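Local structure of (R)-specific secondary-alkylsulfatase (Pseudomonas sp., 4AXH) at residues 607-611 with 612-616; 96-99 with 100-103. The protein hydrolyses secondary alkyl sulfates enantioselectively, with strict inversion of configuration, giving (S)-configured alcohols and sulfate as a zinc-dependent metallo-beta-lactamase-superfamily homodimer. All blocks are in the same frame, centred on the assembly; numbering follows the deposited sequence.

How the contacts relate
Along the chain from the N terminus, contact 2 comes first: residues 96-103 turn back on themselves in the loop between strand 82-85 and helix 103-111, closing the loop just as that helix begins. Several hundred residues later, contact 1 (607-616) marks the change from strand 605-609 to helix 611-618 in the alkyl sulfatase C-terminal region. The two are in series, neither nested nor crossed, and lie on opposite sides of the chain's centre, with their own centres about 55 Å apart. Both lead into a helix, contact 2 beside helices of the N-terminal and dimerisation regions, contact 1 at the five-stranded C-terminal sheet.

Contact 1. Residues 607-611 with 612-616; sequences VKLTK and PTLDQ
Thr610 and Thr613 meet through both backbone and side chain at the start of helix 611-618. Thr613 OG1 donates to Thr610 O at 2.9 Å, reaching it from a position tilted 21° out of the carbonyl plane. The same oxygen receives Leu614 N, also at 2.9 Å, nearly along the C=O axis, and is thus gripped by two donors. A chi1 of 75° sets the Thr613 hydroxyl between its own backbone N and carbonyl carbon, which turns it back to the carbonyl oxygen of the N-cap residue. In the other direction Thr610, as N-cap, offers OG1 to Thr613 N in a weak bond of 3.4 Å. The first helical turn is continued by Asp615 N, which donates to Lys611 O at 2.8 Å.

This capped junction joins strand 605-609, which runs between strands 570-576 and 634-637 in the C-terminal sheet, directly to its following helix. Asp578 assists from a neighbouring loop, its OD1 accepting from Lys611 N.

Apolar contacts lie on the sheet side. Leu609 CD1 rests 3.8 Å from Leu614 CB, the two chains slanting across one another, and both leucines also pack on Trp574 and Phe576 of strand 570-576. At the cap, the Pro612 ring brings CG within 3.4 Å of Thr610 OG1.

The charged pair is looser. Lys611 passes the Asp615 carboxylate with its methylene groups, CE lying 3.4 Å from OD2, while NZ stays 4.1 Å from OD2, beyond salt-bridge range. The ammonium group instead donates to Arg545 O, although the nearby carboxylate would probably still favour its positive charge.

Contact 2. Residues 96-99 with 100-103; sequences DAAD and TVNP
Ala97 directs its methyl group at the returning chain, where CB lies 3.8 Å from Pro103 CA and 4.1 Å from Pro103 CB. The methyl thus meets the flank of the proline ring near its backbone end, and also approaches Val101 O at 3.7 Å. Trp106, one turn into helix 103-111, touches both Ala97 and Val101 and so backs the two arms of the loop together.

Ala98 faces a different way. Its CA-CB bond runs nearly at right angles to that of Ala97 and in broadly the same direction as those of Thr100 and Val101, so three side chains gather on one flank of the bend. Ala98 CB is 3.8 Å from Thr100 OG1 and, more loosely, 4.2 Å from Val101 CG1. The Thr100 hydroxyl is tucked over its own backbone (chi1 65°), beside the Ala98 methyl, and bonds to Ala241 O.

The backbone here forms a type I beta turn from Ala98 to Val101, closed by Val101 N donating to Ala98 O at 3.3 Å. Although the N-H points well at the oxygen (162°), the donor stands above the carbonyl plane, 67° out of it, and misses the lone pairs. At a corner of the turn, the bond from CA to CB of Asp99 leads away from the returning arm; its side chain touches Ala42 of helix 39-48, and its carbonyl oxygen accepts from Asn45 ND2 of the same helix.

Just beyond the turn comes Asn102, whose CB also leaves its backbone away from residues 96-99. It is the N-cap of helix 103-111: OD1 accepts from Ser104 N in an Asx turn, while ND2 donates to Gln511 O at the end of helix 495-511.

Contact 1. Residues 607-611 with 612-616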
ATOM      1  N   VAL A 607     -36.235  -6.730   6.638  1.00 86.14           N
ATOM      2  CA  VAL A 607     -36.552  -6.284   5.279  1.00 84.90           C
ATOM      3  C   VAL A 607     -36.512  -7.424   4.255  1.00 87.77           C
ATOM      4  O   VAL A 607     -35.434  -7.819   3.803  1.00 87.49           O
ATOM      5  CB  VAL A 607     -35.671  -5.070   4.844  1.00 87.81           C
ATOM      6  CG1 VAL A 607     -36.317  -4.306   3.698  1.00 87.18           C
ATOM      7  CG2 VAL A 607     -35.366  -4.125   6.013  1.00 87.42           C
ATOM      8  N   LYS A 608     -37.695  -7.941   3.890  1.00 83.63           N
ATOM      9  CA  LYS A 608     -37.848  -8.996   2.887  1.00 83.92           C
ATOM     10  C   LYS A 608     -38.068  -8.338   1.521  1.00 89.08           C
ATOM     11  O   LYS A 608     -38.988  -7.532   1.376  1.00 89.63           O
ATOM     12  CB  LYS A 608     -39.027  -9.927   3.218  1.00 86.50           C
ATOM     13  CG  LYS A 608     -38.939 -10.631   4.578  1.00101.04           C
ATOM     14  CD  LYS A 608     -39.635 -12.005   4.572  1.00109.17           C
ATOM     15  CE  LYS A 608     -41.145 -11.981   4.408  1.00108.82           C
ATOM     16  NZ  LYS A 608     -41.675 -13.305   3.978  1.00105.16           N
ATOM     17  N   LEU A 609     -37.201  -8.658   0.538  1.00 84.73           N
ATOM     18  CA  LEU A 609     -37.204  -8.131  -0.836  1.00 83.72           C
ATOM     19  C   LEU A 609     -36.352  -9.021  -1.706  1.00 87.63           C
ATOM     20  O   LEU A 609     -35.787  -9.999  -1.214  1.00 87.69           O
ATOM     21  CB  LEU A 609     -36.657  -6.675  -0.878  1.00 83.53           C
ATOM     22  CG  LEU A 609     -35.135  -6.417  -0.676  1.00 87.62           C
ATOM     23  CD1 LEU A 609     -34.811  -4.960  -0.884  1.00 89.92           C
ATOM     24  CD2 LEU A 609     -34.657  -6.799   0.716  1.00 87.14           C
ATOM     25  N   THR A 610     -36.229  -8.672  -2.987  1.00 84.70           N
ATOM     26  CA  THR A 610     -35.391  -9.398  -3.943  1.00 85.11           C
ATOM     27  C   THR A 610     -34.257  -8.475  -4.420  1.00 91.36           C
ATOM     28  O   THR A 610     -34.389  -7.251  -4.297  1.00 92.03           O
ATOM     29  CB  THR A 610     -36.230  -9.934  -5.127  1.00 87.08           C
ATOM     30  OG1 THR A 610     -36.628  -8.861  -5.981  1.00 82.10           O
ATOM     31  CG2 THR A 610     -37.436 -10.734  -4.682  1.00 83.95           C
ATOM     32  N   LYS A 611     -33.158  -9.051  -4.975  1.00 87.52           N
ATOM     33  CA  LYS A 611     -32.055  -8.250  -5.524  1.00 86.91           C
ATOM     34  C   LYS A 611     -32.567  -7.303  -6.640  1.00 88.90           C
ATOM     35  O   LYS A 611     -32.301  -6.104  -6.513  1.00 87.83           O
ATOM     36  CB  LYS A 611     -30.878  -9.117  -6.010  1.00 89.62           C
ATOM     37  CG  LYS A 611     -29.591  -8.309  -6.279  1.00104.31           C
ATOM     38  CD  LYS A 611     -28.951  -8.673  -7.624  1.00112.51           C
ATOM     39  CE  LYS A 611     -27.776  -7.797  -7.990  1.00114.09           C
ATOM     40  NZ  LYS A 611     -27.088  -8.275  -9.226  1.00119.70           N
ATOM     41  N   PRO A 612     -33.373  -7.754  -7.657  1.00 84.54           N
ATOM     42  CA  PRO A 612     -33.870  -6.790  -8.662  1.00 84.00           C
ATOM     43  C   PRO A 612     -34.639  -5.596  -8.074  1.00 86.73           C
ATOM     44  O   PRO A 612     -34.479  -4.491  -8.588  1.00 85.48           O
ATOM     45  CB  PRO A 612     -34.704  -7.645  -9.626  1.00 85.78           C
ATOM     46  CG  PRO A 612     -34.932  -8.943  -8.938  1.00 90.42           C
ATOM     47  CD  PRO A 612     -33.809  -9.133  -7.979  1.00 85.94           C
ATOM     48  N   THR A 613     -35.403  -5.797  -6.959  1.00 83.45           N
ATOM     49  CA  THR A 613     -36.119  -4.703  -6.284  1.00 82.99           C
ATOM     50  C   THR A 613     -35.131  -3.809  -5.536  1.00 84.69           C
ATOM     51  O   THR A 613     -35.239  -2.592  -5.648  1.00 83.81           O
ATOM     52  CB  THR A 613     -37.324  -5.163  -5.423  1.00 92.50           C
ATOM     53  OG1 THR A 613     -36.882  -5.760  -4.206  1.00 94.51           O
ATOM     54  CG2 THR A 613     -38.298  -6.073  -6.179  1.00 89.77           C
ATOM     55  N   LEU A 614     -34.134  -4.405  -4.833  1.00 81.02           N
ATOM     56  CA  LEU A 614     -33.077  -3.657  -4.122  1.00 81.27           C
ATOM     57  C   LEU A 614     -32.361  -2.768  -5.117  1.00 86.68           C
ATOM     58  O   LEU A 614     -32.125  -1.598  -4.822  1.00 85.59           O
ATOM     59  CB  LEU A 614     -32.052  -4.596  -3.431  1.00 81.17           C
ATOM     60  CG  LEU A 614     -30.879  -3.920  -2.682  1.00 85.26           C
ATOM     61  CD1 LEU A 614     -31.258  -3.531  -1.250  1.00 85.03           C
ATOM     62  CD2 LEU A 614     -29.654  -4.815  -2.670  1.00 87.10           C
ATOM     63  N   ASP A 615     -32.064  -3.324  -6.314  1.00 85.26           N
ATOM     64  CA  ASP A 615     -31.403  -2.653  -7.431  1.00 85.60           C
ATOM     65  C   ASP A 615     -32.183  -1.421  -7.869  1.00 88.89           C
ATOM     66  O   ASP A 615     -31.570  -0.371  -8.077  1.00 89.62           O
ATOM     67  CB  ASP A 615     -31.194  -3.622  -8.616  1.00 88.10           C
ATOM     68  CG  ASP A 615     -30.139  -4.703  -8.418  1.00 99.09           C
ATOM     69  OD1 ASP A 615     -29.034  -4.378  -7.900  1.00106.95           O
ATOM     70  OD2 ASP A 615     -30.380  -5.851  -8.857  1.00 98.61           O
ATOM     71  N   GLN A 616     -33.528  -1.536  -7.969  1.00 83.85           N
ATOM     72  CA  GLN A 616     -34.431  -0.443  -8.347  1.00 82.93           C
ATOM     73  C   GLN A 616     -34.403   0.703  -7.339  1.00 85.21           C
ATOM     74  O   GLN A 616     -34.411   1.865  -7.751  1.00 84.82           O
ATOM     75  CB  GLN A 616     -35.857  -0.952  -8.545  1.00 84.27           C
ATOM     76  CG  GLN A 616     -36.101  -1.573  -9.904  1.00103.89           C
ATOM     77  CD  GLN A 616     -37.537  -1.991 -10.026  1.00129.66           C
ATOM     78  OE1 GLN A 616     -38.418  -1.176 -10.321  1.00127.92           O
ATOM     79  NE2 GLN A 616     -37.807  -3.264  -9.758  1.00122.16           N
TER

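Contact 2. Residues 96-99 with 100-103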
ATOM      1  N   ASP A  96       7.313  16.350 -37.165  1.00 52.24           N
ATOM      2  CA  ASP A  96       8.210  16.280 -35.997  1.00 48.92           C
ATOM      3  C   ASP A  96       7.614  17.140 -34.899  1.00 46.47           C
ATOM      4  O   ASP A  96       6.705  17.927 -35.160  1.00 46.89           O
ATOM      5  CB  ASP A  96       9.654  16.698 -36.333  1.00 49.80           C
ATOM      6  CG  ASP A  96      10.543  15.667 -37.035  1.00 63.17           C
ATOM      7  OD1 ASP A  96       9.997  14.752 -37.709  1.00 62.18           O
ATOM      8  OD2 ASP A  96      11.797  15.816 -36.965  1.00 67.30           O
ATOM      9  N   ALA A  97       8.074  16.965 -33.680  1.00 39.45           N
ATOM     10  CA  ALA A  97       7.528  17.646 -32.511  1.00 39.77           C
ATOM     11  C   ALA A  97       7.501  19.171 -32.521  1.00 47.91           C
ATOM     12  O   ALA A  97       8.452  19.833 -32.974  1.00 48.13           O
ATOM     13  CB  ALA A  97       8.185  17.131 -31.229  1.00 39.94           C
ATOM     14  N   ALA A  98       6.405  19.718 -31.957  1.00 45.85           N
ATOM     15  CA  ALA A  98       6.213  21.142 -31.728  1.00 45.24           C
ATOM     16  C   ALA A  98       7.085  21.488 -30.497  1.00 52.75           C
ATOM     17  O   ALA A  98       7.482  20.581 -29.745  1.00 51.80           O
ATOM     18  CB  ALA A  98       4.752  21.414 -31.424  1.00 45.31           C
ATOM     19  N   ASP A  99       7.398  22.789 -30.299  1.00 52.49           N
ATOM     20  CA  ASP A  99       8.201  23.285 -29.168  1.00 52.91           C
ATOM     21  C   ASP A  99       7.439  23.088 -27.842  1.00 52.52           C
ATOM     22  O   ASP A  99       8.052  23.023 -26.771  1.00 50.74           O
ATOM     23  CB  ASP A  99       8.526  24.780 -29.383  1.00 56.58           C
ATOM     24  CG  ASP A  99       9.342  25.086 -30.628  1.00 81.93           C
ATOM     25  OD1 ASP A  99       8.866  24.771 -31.743  1.00 92.32           O
ATOM     26  OD2 ASP A  99      10.448  25.671 -30.490  1.00 85.00           O
ATOM     27  N   THR A 100       6.088  23.008 -27.941  1.00 46.91           N
ATOM     28  CA  THR A 100       5.132  22.842 -26.842  1.00 45.51           C
ATOM     29  C   THR A 100       4.867  21.357 -26.458  1.00 49.27           C
ATOM     30  O   THR A 100       4.006  21.091 -25.620  1.00 51.23           O
ATOM     31  CB  THR A 100       3.846  23.595 -27.151  1.00 47.46           C
ATOM     32  OG1 THR A 100       3.249  23.000 -28.280  1.00 48.37           O
ATOM     33  CG2 THR A 100       4.067  25.062 -27.404  1.00 46.84           C
ATOM     34  N   VAL A 101       5.587  20.395 -27.069  1.00 41.62           N
ATOM     35  CA  VAL A 101       5.485  18.987 -26.693  1.00 39.31           C
ATOM     36  C   VAL A 101       6.814  18.238 -26.787  1.00 41.02           C
ATOM     37  O   VAL A 101       7.481  18.295 -27.810  1.00 39.83           O
ATOM     38  CB  VAL A 101       4.212  18.185 -27.119  1.00 40.46           C
ATOM     39  CG1 VAL A 101       3.644  18.650 -28.446  1.00 40.06           C
ATOM     40  CG2 VAL A 101       4.404  16.684 -27.042  1.00 38.49           C
ATOM     41  N   ASN A 102       7.207  17.590 -25.655  1.00 35.63           N
ATOM     42  CA  ASN A 102       8.398  16.779 -25.505  1.00 32.98           C
ATOM     43  C   ASN A 102       8.506  15.818 -26.682  1.00 35.25           C
ATOM     44  O   ASN A 102       7.534  15.135 -26.998  1.00 36.09           O
ATOM     45  CB  ASN A 102       8.320  16.017 -24.216  1.00 28.22           C
ATOM     46  CG  ASN A 102       9.598  15.271 -23.882  1.00 39.55           C
ATOM     47  OD1 ASN A 102      10.080  14.407 -24.636  1.00 26.29           O
ATOM     48  ND2 ASN A 102      10.117  15.518 -22.694  1.00 18.82           N
ATOM     49  N   PRO A 103       9.672  15.783 -27.364  1.00 30.33           N
ATOM     50  CA  PRO A 103       9.809  14.951 -28.572  1.00 29.10           C
ATOM     51  C   PRO A 103       9.601  13.461 -28.381  1.00 30.39           C
ATOM     52  O   PRO A 103       9.112  12.839 -29.314  1.00 30.16           O
ATOM     53  CB  PRO A 103      11.201  15.317 -29.095  1.00 30.30           C
ATOM     54  CG  PRO A 103      11.513  16.608 -28.504  1.00 34.15           C
ATOM     55  CD  PRO A 103      10.899  16.573 -27.146  1.00 30.82           C
TER